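Local coordinates for butyrophilin subfamily 1 member A1 (Bos taurus, PDB 4HH8), which probably takes part in the secretion of milk-fat droplets and in restraining the proliferation and cytokine secretion of activated T cells, at residues 15-20 / 119-124; 45-50 / 110-115. The protein carries 1 engineered substitution. All coordinates share one frame; numbering follows the deposited sequence.

Contact 1: 15-20 / 119-124; sequences FDVIGP and EEAIVH
The F15 ring meets E119 through its CE1 atom, which lies 3.7 Å from E119 CB. The ring plane stands at a right angle to the E119 carboxylate. The D16 and E119 side chains lie side by side and point the same way; their carboxylate planes are 47° apart. At the far end, I122 CG2 sits over one face of the H124 ring, toward its rim. The setting is the margin of a V-type immunoglobulin sandwich. Strand 16-18 and strand 119-124 run parallel, at 8°, but belong to different sheets. Strand 16-18 bonds to strand 32-39, and 119-124 bonds to strand 106-114. Side chains therefore carry the join. V17 points at the other strand, and its CG1 packs 3.7 Å from A121 CB. A121 CB also approaches G19 N to 3.3 Å. A side chain on G19 would run into I122 O. P20 CG closes the row 3.6 Å from V123 CG1, the two side chains crossing at about a right angle. E119 bends at its second torsion and folds back on its own strand. E119 OE2 takes the N-H of E120 on the anti lone pair, 3.0 Å from E120 N and nearly straight (170°). This holds the carboxylate in place although E119 OE1 lies 3.5 Å from D16 OD1, a like charge that might raise the pKa of either acid. One water joins the two backbones, donating to V17 O at 2.9 Å and to E120 O at 2.7 Å.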
# COMPACT_ATOMS: atom_id res chain seq x y z
N PHE A 15 24.56 -11.96 -17.63
CA PHE A 15 23.62 -12.21 -16.55
C PHE A 15 22.35 -11.41 -16.78
O PHE A 15 22.37 -10.40 -17.48
CB PHE A 15 24.21 -11.83 -15.19
CG PHE A 15 24.61 -10.37 -15.07
CD1 PHE A 15 23.66 -9.38 -14.82
CD2 PHE A 15 25.94 -9.99 -15.17
CE1 PHE A 15 24.03 -8.03 -14.68
CE2 PHE A 15 26.33 -8.64 -15.02
CZ PHE A 15 25.37 -7.67 -14.78
N ASP A 16 21.26 -11.87 -16.17
CA ASP A 16 20.06 -11.04 -16.09
C ASP A 16 19.67 -10.78 -14.64
O ASP A 16 20.15 -11.42 -13.69
CB ASP A 16 18.87 -11.63 -16.89
CG ASP A 16 19.16 -11.72 -18.39
OD1 ASP A 16 19.41 -10.66 -19.04
OD2 ASP A 16 19.15 -12.86 -18.93
N VAL A 17 18.80 -9.79 -14.50
CA VAL A 17 18.29 -9.35 -13.22
C VAL A 17 16.78 -9.56 -13.30
O VAL A 17 16.14 -9.03 -14.18
CB VAL A 17 18.60 -7.86 -12.98
CG1 VAL A 17 17.80 -7.33 -11.79
CG2 VAL A 17 20.05 -7.67 -12.74
N ILE A 18 16.24 -10.34 -12.37
CA ILE A 18 14.83 -10.66 -12.34
C ILE A 18 14.14 -10.00 -11.15
O ILE A 18 14.60 -10.12 -10.03
CB ILE A 18 14.62 -12.20 -12.21
CG1 ILE A 18 15.57 -12.96 -13.14
CG2 ILE A 18 13.16 -12.57 -12.55
CD1 ILE A 18 15.50 -14.47 -12.97
N GLY A 19 13.01 -9.33 -11.39
CA GLY A 19 12.21 -8.81 -10.28
C GLY A 19 11.16 -9.82 -9.83
O GLY A 19 11.03 -10.88 -10.42
N PRO A 20 10.41 -9.51 -8.75
CA PRO A 20 9.42 -10.51 -8.30
C PRO A 20 8.27 -10.74 -9.29
O PRO A 20 7.94 -9.83 -10.06
CB PRO A 20 8.88 -9.93 -6.98
CG PRO A 20 9.74 -8.70 -6.68
CD PRO A 20 10.37 -8.27 -7.96
N GLU A 119 22.42 -4.81 -15.82
CA GLU A 119 21.06 -5.20 -16.13
C GLU A 119 20.13 -4.71 -15.02
O GLU A 119 20.59 -4.37 -13.92
CB GLU A 119 20.95 -6.72 -16.32
CG GLU A 119 19.55 -7.21 -16.74
CD GLU A 119 19.08 -6.65 -18.08
OE1 GLU A 119 19.53 -7.19 -19.11
OE2 GLU A 119 18.27 -5.68 -18.09
N GLU A 120 18.83 -4.67 -15.31
CA GLU A 120 17.84 -4.19 -14.36
C GLU A 120 16.44 -4.82 -14.47
O GLU A 120 16.08 -5.46 -15.48
CB GLU A 120 17.74 -2.67 -14.40
CG GLU A 120 17.21 -2.16 -15.71
CD GLU A 120 17.08 -0.66 -15.71
OE1 GLU A 120 18.11 0.02 -15.88
OE2 GLU A 120 15.94 -0.18 -15.55
N ALA A 121 15.67 -4.64 -13.40
CA ALA A 121 14.32 -5.16 -13.32
C ALA A 121 13.49 -4.19 -12.54
O ALA A 121 13.98 -3.17 -12.10
CB ALA A 121 14.31 -6.52 -12.66
N ILE A 122 12.22 -4.54 -12.36
CA ILE A 122 11.21 -3.66 -11.80
C ILE A 122 10.64 -4.37 -10.59
O ILE A 122 10.40 -5.56 -10.65
CB ILE A 122 10.10 -3.39 -12.86
CG1 ILE A 122 10.65 -2.48 -13.95
CG2 ILE A 122 8.82 -2.79 -12.25
CD1 ILE A 122 9.78 -2.39 -15.20
N VAL A 123 10.49 -3.64 -9.48
CA VAL A 123 9.73 -4.13 -8.32
C VAL A 123 8.63 -3.12 -8.02
O VAL A 123 8.87 -1.89 -8.03
CB VAL A 123 10.60 -4.27 -7.05
CG1 VAL A 123 9.91 -5.17 -5.98
CG2 VAL A 123 11.94 -4.83 -7.38
N HIS A 124 7.42 -3.61 -7.78
CA HIS A 124 6.32 -2.73 -7.48
C HIS A 124 6.12 -2.85 -6.01
O HIS A 124 5.99 -3.96 -5.52
CB HIS A 124 5.04 -3.10 -8.24
CG HIS A 124 5.16 -2.99 -9.73
ND1 HIS A 124 5.13 -1.77 -10.40
CD2 HIS A 124 5.33 -3.94 -10.69
CE1 HIS A 124 5.25 -1.98 -11.70
NE2 HIS A 124 5.39 -3.29 -11.90
O HOH W 1 15.73 -7.82 -16.81

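Contact 2: 45-50 / 110-115; sequences KGMELR and CFFRQD
M47, a selenomethionine, leads into strand 48-50 and reaches across to strand 110-114. M47 CB lies 3.6 Å from R113 O. M47 CG passes 4.0 Å from Q114 NE2. M47 SE stands at the edge of the F112 ring, 5.5 Å from the centroid, in a Met-aromatic contact. The chain then turns at its last torsion (78°), and M47 CE ends against the opposite backbone, 3.3 Å from R113 C. The two are neighbouring antiparallel strands in the six-stranded sheet of the V-type domain. E48 with R113 and R50 with F111 are hydrogen-bonded pairs, and R113 N to E48 O measures 2.7 Å. L49 and F112 form the non-hydrogen-bonded pair between them. L49 CD2 covers one face of the F112 ring in a CH-pi contact, 3.9 Å from the centroid. An alanine in place of F112 would remove this ring and would probably loosen the packing of both L49 and M47. The E48, R50, F111 and R113 side chains occupy the other face of the sheet. There E48 OE2 sits at the F111 edge, 3.5 Å from F111 CE2. E48 OE2 also forms a salt bridge to R50 NE at 3.4 Å, with weak hydrogen bonds, while R50 NH1 is bonded to V56 O. One face is thus apolar and turned to the sandwich interior; on the other, E48 lies among arginines, which would probably favour its ionised form.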
# COMPACT_ATOMS: atom_id res chain seq x y z
N LYS A 45 28.11 -10.39 -4.69
CA LYS A 45 29.05 -9.68 -3.76
C LYS A 45 30.00 -8.77 -4.51
O LYS A 45 30.68 -9.24 -5.41
CB LYS A 45 29.90 -10.66 -2.93
CG LYS A 45 29.13 -11.42 -1.86
CD LYS A 45 30.07 -12.12 -0.87
CE LYS A 45 29.38 -13.34 -0.26
NZ LYS A 45 30.38 -14.36 0.22
N GLY A 46 30.06 -7.49 -4.15
CA GLY A 46 31.01 -6.55 -4.79
C GLY A 46 30.49 -5.82 -6.01
O GLY A 46 31.19 -4.98 -6.58
N MSE A 47 29.27 -6.13 -6.42
CA MSE A 47 28.66 -5.49 -7.57
C MSE A 47 28.08 -4.15 -7.16
O MSE A 47 27.83 -3.92 -6.00
CB MSE A 47 27.51 -6.36 -8.10
CG MSE A 47 27.98 -7.57 -8.87
SE MSE A 47 26.49 -8.36 -9.87
CE MSE A 47 26.32 -7.18 -11.38
N GLU A 48 27.85 -3.28 -8.12
CA GLU A 48 27.04 -2.12 -7.82
C GLU A 48 25.58 -2.55 -7.83
O GLU A 48 25.08 -3.03 -8.85
CB GLU A 48 27.27 -0.98 -8.83
CG GLU A 48 26.30 0.21 -8.65
CD GLU A 48 26.44 1.29 -9.73
OE1 GLU A 48 27.58 1.58 -10.12
OE2 GLU A 48 25.41 1.84 -10.19
N LEU A 49 24.95 -2.36 -6.67
CA LEU A 49 23.52 -2.61 -6.43
C LEU A 49 22.82 -1.27 -6.24
O LEU A 49 23.13 -0.58 -5.27
CB LEU A 49 23.32 -3.46 -5.17
CG LEU A 49 24.15 -4.76 -5.10
CD1 LEU A 49 24.04 -5.43 -3.76
CD2 LEU A 49 23.83 -5.76 -6.23
N ARG A 50 21.91 -0.89 -7.13
CA ARG A 50 21.23 0.40 -7.04
C ARG A 50 19.72 0.22 -7.10
O ARG A 50 19.21 -0.37 -8.05
CB ARG A 50 21.65 1.32 -8.19
CG ARG A 50 21.01 2.71 -8.15
CD ARG A 50 21.27 3.55 -9.42
NE ARG A 50 22.69 3.85 -9.53
CZ ARG A 50 23.29 4.97 -9.13
NH1 ARG A 50 22.59 5.97 -8.58
NH2 ARG A 50 24.60 5.09 -9.27
N CYS A 110 15.57 -2.06 -9.87
CA CYS A 110 16.80 -2.60 -9.27
C CYS A 110 17.84 -2.83 -10.33
O CYS A 110 17.62 -3.61 -11.27
CB CYS A 110 16.54 -3.90 -8.54
SG CYS A 110 15.75 -5.17 -9.60
N PHE A 111 18.99 -2.19 -10.14
CA PHE A 111 20.06 -2.19 -11.11
C PHE A 111 21.30 -2.86 -10.49
O PHE A 111 21.70 -2.51 -9.37
CB PHE A 111 20.32 -0.73 -11.45
CG PHE A 111 21.44 -0.49 -12.40
CD1 PHE A 111 21.24 -0.56 -13.79
CD2 PHE A 111 22.69 -0.09 -11.93
CE1 PHE A 111 22.27 -0.30 -14.67
CE2 PHE A 111 23.74 0.18 -12.80
CZ PHE A 111 23.53 0.08 -14.18
N PHE A 112 21.87 -3.82 -11.21
CA PHE A 112 23.07 -4.57 -10.83
C PHE A 112 24.14 -4.26 -11.87
O PHE A 112 23.89 -4.44 -13.05
CB PHE A 112 22.83 -6.07 -10.92
CG PHE A 112 22.01 -6.63 -9.82
CD1 PHE A 112 22.55 -7.58 -8.97
CD2 PHE A 112 20.69 -6.26 -9.64
CE1 PHE A 112 21.78 -8.13 -7.95
CE2 PHE A 112 19.93 -6.79 -8.62
CZ PHE A 112 20.46 -7.71 -7.77
N ARG A 113 25.33 -3.83 -11.45
CA ARG A 113 26.44 -3.59 -12.38
C ARG A 113 27.76 -4.21 -11.94
O ARG A 113 28.17 -4.06 -10.79
CB ARG A 113 26.66 -2.09 -12.63
CG ARG A 113 28.09 -1.77 -13.21
CD ARG A 113 28.37 -0.28 -13.42
NE ARG A 113 27.54 0.22 -14.51
CZ ARG A 113 27.53 1.47 -14.97
NH1 ARG A 113 28.34 2.41 -14.45
NH2 ARG A 113 26.71 1.78 -15.97
N GLN A 114 28.42 -4.91 -12.87
CA GLN A 114 29.81 -5.31 -12.72
C GLN A 114 30.61 -4.78 -13.91
O GLN A 114 30.39 -5.19 -15.05
CB GLN A 114 29.94 -6.82 -12.58
CG GLN A 114 31.17 -7.26 -11.78
CD GLN A 114 31.21 -8.78 -11.58
OE1 GLN A 114 31.19 -9.56 -12.56
NE2 GLN A 114 31.27 -9.21 -10.32
N ASP A 115 31.52 -3.85 -13.63
CA ASP A 115 32.24 -3.04 -14.63
C ASP A 115 31.35 -2.48 -15.74
O ASP A 115 30.61 -1.51 -15.53
CB ASP A 115 33.41 -3.81 -15.24
CG ASP A 115 34.36 -4.34 -14.21
OD1 ASP A 115 34.80 -3.56 -13.32
OD2 ASP A 115 34.69 -5.54 -14.29

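In the fold
Both contacts lie in the N-terminal V-type immunoglobulin domain of the part predicted to be extracellular, with centres about 12 Å apart. Along the chain the order is 15-20, 45-50, 110-115, 119-124, so contact 2 falls within contact 1. Strands 106-114 and 117-128 are consecutive and pair in one sheet. Probable hydrogen bonds from C110 N to A121 O and from F112 N to E119 O join the contacts. V17 also packs on F112. The C110–C36 disulfide ties this sheet to strand 32-39, the partner of strand 16-18. Contact 2 pairs two strands of one sheet; contact 1 packs strand 117-128 of that sheet against strand 16-18 of the other, so the sheets meet along this margin.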